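Side-chain contacts in Beta/alpha-amylase (Paenibacillus polymyxa, PDB 3VOC), which hydrolyses alpha-1,4-glucosidic linkages of starch, its family 14 beta-amylase domain, described here, removing maltose units from the non-reducing chain ends: residues S281-Q286 against G300-Y305; L337-V342 against I372-T377; H382-L387 against S404-Y409. All coordinates share one frame; numbering follows the deposited sequence.

Contact 1: S281-Q286 against G300-Y305; sequences SGLHWQ and GGYYDY. With EDO (1,2-ethanediol), chain E.
Tyr302 lays its CE2 corner against Leu283 CD1 at 3.8 Å, the two side chains crossing at about a right angle. The backbone N of Ser281 donates to Tyr302 OH over 2.9 Å, with 157° at the hydrogen, while Ser281 O lies at the ring's edge, near its plane. The same hydroxyl is hydrogen-bonded to Leu164 O of a neighbouring loop. Both segments lie in the connection between strand 275-279 and helix 305-315 of the (beta/alpha)8 barrel, on either side of helix 295-300, whose end Gly301 closes in a Schellman motif; the loop that carries Ser281 also carries His284, a probable substrate-binding residue. A leucine in place of Tyr302 would probably leave the Ser281 N-H and Leu164 O without their shared partner, and Leu283 CD1 without the ring beside it. Leu283 CD1 also lies 3.9 Å from Gly300 CA, close enough that a beta carbon there would clash. One water links the segments, donating to Ser281 O and Tyr305 OH and accepting from Leu283 N. A 1,2-ethanediol, probably from the crystallisation liquor, donates from O1 to Tyr302 O. With OG anti to the backbone N (chi1 -171°), Ser281 hydrogen-bonds Glu163, the predicted proton donor.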
# COMPACT_ATOMS: atom_id res chain seq x y z
N SER A 281 1.33 -4.76 1.02
CA SER A 281 1.66 -4.73 2.43
C SER A 281 2.53 -5.92 2.82
O SER A 281 2.35 -7.02 2.29
CB SER A 281 0.37 -4.79 3.25
OG SER A 281 0.60 -4.56 4.63
N GLY A 282 3.42 -5.71 3.79
CA GLY A 282 4.21 -6.80 4.36
C GLY A 282 3.56 -7.31 5.64
O GLY A 282 3.87 -6.81 6.73
N LEU A 283 2.69 -8.30 5.52
CA LEU A 283 1.91 -8.78 6.65
C LEU A 283 2.60 -10.04 7.20
O LEU A 283 2.12 -11.16 7.05
CB LEU A 283 0.45 -9.01 6.23
CG LEU A 283 -0.26 -7.74 5.72
CD1 LEU A 283 -1.62 -8.09 5.12
CD2 LEU A 283 -0.45 -6.73 6.88
N HIS A 284 3.77 -9.79 7.79
CA HIS A 284 4.79 -10.80 8.07
C HIS A 284 4.54 -11.62 9.35
O HIS A 284 5.25 -12.59 9.60
CB HIS A 284 6.18 -10.15 8.15
CG HIS A 284 6.30 -9.08 9.19
ND1 HIS A 284 6.50 -9.36 10.53
CD2 HIS A 284 6.24 -7.73 9.10
CE1 HIS A 284 6.55 -8.22 11.21
NE2 HIS A 284 6.39 -7.22 10.37
N TRP A 285 3.55 -11.23 10.14
CA TRP A 285 3.30 -11.91 11.41
C TRP A 285 2.14 -12.90 11.31
O TRP A 285 1.28 -12.77 10.43
CB TRP A 285 3.12 -10.90 12.55
CG TRP A 285 1.99 -9.92 12.41
CD1 TRP A 285 0.78 -9.97 13.04
CD2 TRP A 285 1.99 -8.69 11.64
NE1 TRP A 285 0.02 -8.87 12.70
CE2 TRP A 285 0.74 -8.07 11.85
CE3 TRP A 285 2.92 -8.07 10.80
CZ2 TRP A 285 0.38 -6.86 11.24
CZ3 TRP A 285 2.56 -6.85 10.19
CH2 TRP A 285 1.31 -6.27 10.41
N GLN A 286 2.12 -13.90 12.20
CA GLN A 286 1.20 -15.05 12.09
C GLN A 286 1.35 -15.86 10.80
O GLN A 286 0.44 -16.60 10.40
CB GLN A 286 -0.27 -14.63 12.30
CG GLN A 286 -0.50 -13.82 13.58
CD GLN A 286 -0.01 -14.53 14.84
OE1 GLN A 286 0.28 -15.73 14.82
NE2 GLN A 286 0.11 -13.79 15.93
N GLY A 300 -5.87 -9.19 5.59
CA GLY A 300 -5.51 -8.05 4.77
C GLY A 300 -5.95 -8.16 3.32
O GLY A 300 -5.95 -7.18 2.58
N GLY A 301 -6.32 -9.38 2.91
CA GLY A 301 -6.87 -9.60 1.57
C GLY A 301 -5.99 -10.48 0.71
O GLY A 301 -6.24 -10.60 -0.49
N TYR A 302 -4.97 -11.11 1.29
CA TYR A 302 -4.01 -11.86 0.48
C TYR A 302 -4.23 -13.35 0.58
O TYR A 302 -3.84 -13.99 1.57
CB TYR A 302 -2.56 -11.51 0.84
CG TYR A 302 -2.24 -10.04 0.73
CD1 TYR A 302 -2.99 -9.18 -0.08
CD2 TYR A 302 -1.17 -9.49 1.44
CE1 TYR A 302 -2.69 -7.82 -0.17
CE2 TYR A 302 -0.87 -8.14 1.37
CZ TYR A 302 -1.62 -7.30 0.55
OH TYR A 302 -1.29 -5.96 0.48
N TYR A 303 -4.83 -13.89 -0.46
CA TYR A 303 -5.16 -15.31 -0.56
C TYR A 303 -4.19 -16.04 -1.49
O TYR A 303 -3.84 -17.19 -1.25
CB TYR A 303 -6.61 -15.42 -1.07
CG TYR A 303 -7.05 -16.76 -1.61
CD1 TYR A 303 -7.16 -17.88 -0.77
CD2 TYR A 303 -7.40 -16.91 -2.96
CE1 TYR A 303 -7.59 -19.11 -1.26
CE2 TYR A 303 -7.82 -18.13 -3.46
CZ TYR A 303 -7.92 -19.22 -2.61
OH TYR A 303 -8.33 -20.42 -3.11
N ASP A 304 -3.73 -15.35 -2.53
CA ASP A 304 -2.96 -16.00 -3.59
C ASP A 304 -2.02 -14.94 -4.18
O ASP A 304 -2.44 -14.10 -4.99
CB ASP A 304 -3.93 -16.59 -4.65
CG ASP A 304 -3.23 -17.23 -5.85
OD1 ASP A 304 -2.01 -17.05 -6.05
OD2 ASP A 304 -3.94 -17.91 -6.64
N TYR A 305 -0.75 -14.98 -3.76
CA TYR A 305 0.21 -13.99 -4.23
C TYR A 305 0.49 -14.14 -5.73
O TYR A 305 0.76 -13.14 -6.41
CB TYR A 305 1.52 -14.08 -3.47
CG TYR A 305 1.48 -13.53 -2.07
CD1 TYR A 305 1.11 -12.21 -1.82
CD2 TYR A 305 1.85 -14.32 -0.99
CE1 TYR A 305 1.08 -11.70 -0.53
CE2 TYR A 305 1.83 -13.83 0.30
CZ TYR A 305 1.44 -12.52 0.52
OH TYR A 305 1.43 -12.02 1.81
C1 EDO E . -1.50 -15.85 2.35
O1 EDO E . -2.73 -16.57 2.25
C2 EDO E . -0.69 -16.12 1.09
O2 EDO E . -0.15 -17.44 1.21
O HOH W 1 2.13 -9.48 2.95

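Contact 2: L337-V342 against I372-T377; sequences LPSTLV and IEEKIT
Ser339, in the first turn of helix 338-352, meets the end of Lys375 through its hydroxyl: Lys375 NZ donates to Ser339 OG over 2.8 Å. A chi1 of -178° holds Ser339 OG anti to the backbone N, where the lysine ammonium can meet it. A weak second bond runs from Lys375 NZ to Ser339 O at 3.4 Å, and the lysine CE lies 3.2 Å from Ser339 OG, which places the last part of the chain alongside the serine. The hydroxyl also hydrogen-bonds a Tris molecule, probably from the crystallisation liquor.

One turn further on, Val342 turns its CB toward the other helix and packs its CG1 branch against the aliphatic part of the lysine, 3.8 Å from Lys375 CD and equally near CG. The segments 338-342 and 372-377 run nearly parallel, their axes 11.5 Å apart at an angle of 18°, as expected of successive outer helices in a (beta/alpha)8 barrel; strand 356-359 lies between their helices in the chain. At that separation the long lysine side chain spans the gap. It bends at chi2 (-48°) and is otherwise extended from CG outward, so that its methylenes pass Val342 before the ammonium arrives at Ser339. Two acids attend that ammonium. Glu374 OE1 forms a salt bridge with Lys375 NZ at 2.9 Å, met from above the carboxylate plane, and also pairs with Lys378, while Asp343 on helix 338-352 supplies the second salt bridge. The acids probably stabilise the positive charge of a largely buried lysine. On the barrel side, Val342 rests on Phe321 of strand 318-321.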
# COMPACT_ATOMS: atom_id res chain seq x y z
N LEU A 337 7.92 -14.09 9.81
CA LEU A 337 8.94 -14.53 8.86
C LEU A 337 9.07 -13.54 7.69
O LEU A 337 8.87 -13.92 6.54
CB LEU A 337 8.61 -15.95 8.35
CG LEU A 337 8.67 -17.07 9.39
CD1 LEU A 337 7.97 -18.33 8.87
CD2 LEU A 337 10.13 -17.37 9.80
N PRO A 338 9.41 -12.27 7.98
CA PRO A 338 9.44 -11.24 6.94
C PRO A 338 10.46 -11.48 5.86
O PRO A 338 10.24 -11.10 4.73
CB PRO A 338 9.77 -9.94 7.71
CG PRO A 338 10.42 -10.41 8.98
CD PRO A 338 9.75 -11.72 9.31
N SER A 339 11.59 -12.11 6.20
CA SER A 339 12.63 -12.33 5.20
C SER A 339 12.19 -13.37 4.17
O SER A 339 12.38 -13.20 2.96
CB SER A 339 13.95 -12.73 5.87
OG SER A 339 14.96 -12.90 4.90
N THR A 340 11.58 -14.46 4.65
CA THR A 340 10.91 -15.45 3.79
C THR A 340 9.80 -14.81 2.95
O THR A 340 9.63 -15.13 1.79
CB THR A 340 10.35 -16.61 4.65
OG1 THR A 340 11.44 -17.40 5.15
CG2 THR A 340 9.37 -17.51 3.86
N LEU A 341 9.02 -13.93 3.56
CA LEU A 341 7.93 -13.24 2.83
C LEU A 341 8.48 -12.41 1.67
O LEU A 341 7.97 -12.50 0.54
CB LEU A 341 7.10 -12.38 3.79
CG LEU A 341 5.95 -11.54 3.23
CD1 LEU A 341 4.91 -12.42 2.54
CD2 LEU A 341 5.32 -10.72 4.37
N VAL A 342 9.52 -11.63 1.95
CA VAL A 342 10.21 -10.88 0.90
C VAL A 342 10.67 -11.81 -0.23
O VAL A 342 10.46 -11.51 -1.40
CB VAL A 342 11.42 -10.07 1.44
CG1 VAL A 342 12.22 -9.47 0.26
CG2 VAL A 342 10.95 -8.96 2.42
N ILE A 372 18.86 -5.40 3.60
CA ILE A 372 18.31 -4.75 2.41
C ILE A 372 19.20 -5.07 1.22
O ILE A 372 18.71 -5.41 0.15
CB ILE A 372 18.15 -3.21 2.57
CG1 ILE A 372 17.09 -2.89 3.64
CG2 ILE A 372 17.72 -2.58 1.23
CD1 ILE A 372 17.25 -1.52 4.27
N GLU A 373 20.52 -4.95 1.42
CA GLU A 373 21.48 -5.24 0.37
C GLU A 373 21.30 -6.65 -0.19
O GLU A 373 21.32 -6.84 -1.40
CB GLU A 373 22.93 -5.09 0.86
CG GLU A 373 23.94 -5.23 -0.28
CD GLU A 373 25.36 -5.43 0.22
OE1 GLU A 373 25.54 -6.17 1.21
OE2 GLU A 373 26.29 -4.85 -0.38
N GLU A 374 21.13 -7.63 0.70
CA GLU A 374 20.90 -9.02 0.29
C GLU A 374 19.66 -9.13 -0.62
O GLU A 374 19.72 -9.76 -1.68
CB GLU A 374 20.79 -9.94 1.52
CG GLU A 374 20.22 -11.34 1.26
CD GLU A 374 19.43 -11.91 2.45
OE1 GLU A 374 18.53 -12.75 2.25
OE2 GLU A 374 19.74 -11.54 3.59
N LYS A 375 18.57 -8.50 -0.21
CA LYS A 375 17.33 -8.59 -0.97
C LYS A 375 17.41 -7.94 -2.34
O LYS A 375 17.08 -8.58 -3.35
CB LYS A 375 16.13 -8.03 -0.16
CG LYS A 375 15.88 -8.78 1.20
CD LYS A 375 15.87 -10.30 1.01
CE LYS A 375 15.41 -11.03 2.30
NZ LYS A 375 15.66 -12.53 2.24
N ILE A 376 17.88 -6.70 -2.38
CA ILE A 376 17.93 -5.98 -3.67
C ILE A 376 18.85 -6.66 -4.70
O ILE A 376 18.56 -6.60 -5.89
CB ILE A 376 18.23 -4.44 -3.51
CG1 ILE A 376 19.59 -4.19 -2.85
CG2 ILE A 376 17.10 -3.77 -2.69
CD1 ILE A 376 19.94 -2.69 -2.69
N THR A 377 19.92 -7.30 -4.23
CA THR A 377 20.87 -7.96 -5.13
C THR A 377 20.43 -9.38 -5.52
O THR A 377 20.71 -9.82 -6.64
CB THR A 377 22.31 -8.04 -4.54
OG1 THR A 377 22.29 -8.70 -3.27
CG2 THR A 377 22.92 -6.63 -4.38

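Contact 3: H382-L387 against S404-Y409; sequences HGFTLL and SGFKQY
Phe406, on helix 403-411, carries the helix side of this contact, meeting both Leu386 and Phe384 of strand 383-386 with the far end of its ring. Its CG is anti to the backbone N (chi1 -178°), which sends the ring away from the helix and in toward the barrel wall. At the end of that reach, CE1 and CZ of Phe406 each lie 3.7 Å from Leu386 CB. Leu386 lies over one face of the Phe406 ring, its CB above the CE1-CZ side and its CD2 methyl higher, nearer the centre.

The second partner comes from another side. Phe384 CD2 sits at the edge of the Phe406 ring, in its plane, 4.0 Å from CE1, and the neighbouring CE2 is just as near that atom. Strand 383-386 is the eighth and last of the parallel barrel, hydrogen-bonded through its backbone to Ser9 of the first strand on one flank and to Gly358 of the seventh on the other. Helix 403-411 packs outside it as the final helix of the (beta/alpha)8 fold. Phe384 and Leu386, two residues apart, both point their beta carbons toward this helix, while that of Thr385 between them points away.

No hydrogen bond joins the two segments; the contact is wholly apolar and buried. Phe406 also touches Val10 of strand 7-11, bridging the seam where first and last strands close the barrel. Phe369 of helix 367-378 packs on Leu386, which also touches Asn360, a probable substrate-binding residue.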
# COMPACT_ATOMS: atom_id res chain seq x y z
N HIS A 382 14.79 -2.67 -8.82
CA HIS A 382 15.00 -1.49 -9.65
C HIS A 382 15.09 -0.23 -8.79
O HIS A 382 15.47 0.83 -9.26
CB HIS A 382 13.87 -1.36 -10.69
CG HIS A 382 13.85 -2.48 -11.68
ND1 HIS A 382 14.59 -2.45 -12.85
CD2 HIS A 382 13.22 -3.68 -11.66
CE1 HIS A 382 14.40 -3.58 -13.51
NE2 HIS A 382 13.58 -4.34 -12.81
N GLY A 383 14.76 -0.36 -7.52
CA GLY A 383 14.80 0.80 -6.65
C GLY A 383 14.65 0.37 -5.22
O GLY A 383 14.13 -0.71 -4.92
N PHE A 384 15.16 1.23 -4.34
CA PHE A 384 14.92 1.08 -2.93
C PHE A 384 14.65 2.47 -2.37
O PHE A 384 15.41 3.41 -2.66
CB PHE A 384 16.12 0.45 -2.18
CG PHE A 384 15.86 0.31 -0.71
CD1 PHE A 384 15.09 -0.76 -0.23
CD2 PHE A 384 16.28 1.29 0.18
CE1 PHE A 384 14.80 -0.86 1.12
CE2 PHE A 384 15.99 1.20 1.52
CZ PHE A 384 15.24 0.12 2.00
N THR A 385 13.59 2.59 -1.58
CA THR A 385 13.30 3.83 -0.86
C THR A 385 13.48 3.65 0.65
O THR A 385 12.85 2.78 1.27
CB THR A 385 11.87 4.33 -1.13
OG1 THR A 385 11.68 4.51 -2.53
CG2 THR A 385 11.65 5.69 -0.45
N LEU A 386 14.33 4.48 1.25
CA LEU A 386 14.53 4.44 2.70
C LEU A 386 13.55 5.31 3.48
O LEU A 386 13.43 6.51 3.22
CB LEU A 386 15.98 4.81 3.07
CG LEU A 386 16.15 4.49 4.58
CD1 LEU A 386 16.53 3.05 4.84
CD2 LEU A 386 17.11 5.39 5.23
N LEU A 387 12.82 4.70 4.41
CA LEU A 387 11.98 5.45 5.35
C LEU A 387 12.78 5.72 6.62
O LEU A 387 13.28 4.77 7.22
CB LEU A 387 10.72 4.65 5.71
CG LEU A 387 9.59 4.67 4.67
CD1 LEU A 387 9.90 3.77 3.46
CD2 LEU A 387 8.25 4.27 5.31
N SER A 404 26.18 6.88 6.44
CA SER A 404 27.36 6.23 5.89
C SER A 404 27.06 4.79 5.43
O SER A 404 27.36 4.43 4.29
CB SER A 404 28.51 6.27 6.92
OG SER A 404 29.65 5.64 6.35
N GLY A 405 26.45 3.98 6.31
CA GLY A 405 26.01 2.62 5.95
C GLY A 405 24.99 2.58 4.81
O GLY A 405 25.07 1.73 3.92
N PHE A 406 24.01 3.49 4.84
CA PHE A 406 23.05 3.55 3.75
C PHE A 406 23.80 3.79 2.43
O PHE A 406 23.56 3.11 1.44
CB PHE A 406 21.97 4.64 3.98
CG PHE A 406 20.93 4.70 2.89
CD1 PHE A 406 20.14 3.59 2.59
CD2 PHE A 406 20.73 5.88 2.16
CE1 PHE A 406 19.16 3.63 1.57
CE2 PHE A 406 19.74 5.95 1.13
CZ PHE A 406 18.96 4.82 0.84
N LYS A 407 24.74 4.73 2.45
CA LYS A 407 25.54 5.01 1.27
C LYS A 407 26.40 3.81 0.84
O LYS A 407 26.45 3.47 -0.34
CB LYS A 407 26.41 6.24 1.48
CG LYS A 407 26.95 6.83 0.18
CD LYS A 407 27.97 7.92 0.44
CE LYS A 407 28.69 8.25 -0.84
NZ LYS A 407 29.62 9.34 -0.55
N GLN A 408 27.06 3.17 1.79
CA GLN A 408 27.98 2.06 1.46
C GLN A 408 27.26 0.82 0.95
O GLN A 408 27.75 0.15 0.05
CB GLN A 408 28.83 1.69 2.68
CG GLN A 408 29.78 2.81 3.07
CD GLN A 408 31.09 2.32 3.65
OE1 GLN A 408 31.74 1.43 3.10
NE2 GLN A 408 31.49 2.92 4.77
N TYR A 409 26.11 0.52 1.52
CA TYR A 409 25.40 -0.72 1.18
C TYR A 409 24.43 -0.56 0.02
O TYR A 409 24.28 -1.47 -0.80
CB TYR A 409 24.66 -1.24 2.40
CG TYR A 409 25.56 -1.96 3.37
CD1 TYR A 409 26.06 -3.23 3.07
CD2 TYR A 409 25.92 -1.37 4.58
CE1 TYR A 409 26.90 -3.91 3.95
CE2 TYR A 409 26.77 -2.04 5.48
CZ TYR A 409 27.25 -3.31 5.15
OH TYR A 409 28.07 -3.98 6.02

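Overall arrangement
Strand 7-11, at the N-terminal end, is later flanked by the last strand, 383-386, and the three contacts follow in series, none nested in or crossing another. Contact 1 closes the excursion after strand 275-279, folding the chain back around helix 295-300. Contact 2 then spans strand 356-359 to pair helices 338-352 and 367-378, and contact 3 binds the last strand to the last helix. Contacts 1 and 2 touch where His284 O probably accepts a hydrogen bond from Leu337 N. Contacts 2 and 3 meet through Ile372 CG2, 3.4 Å from Phe384 CE1. Contacts 1 and 3 do not touch, their centres about 25 Å apart.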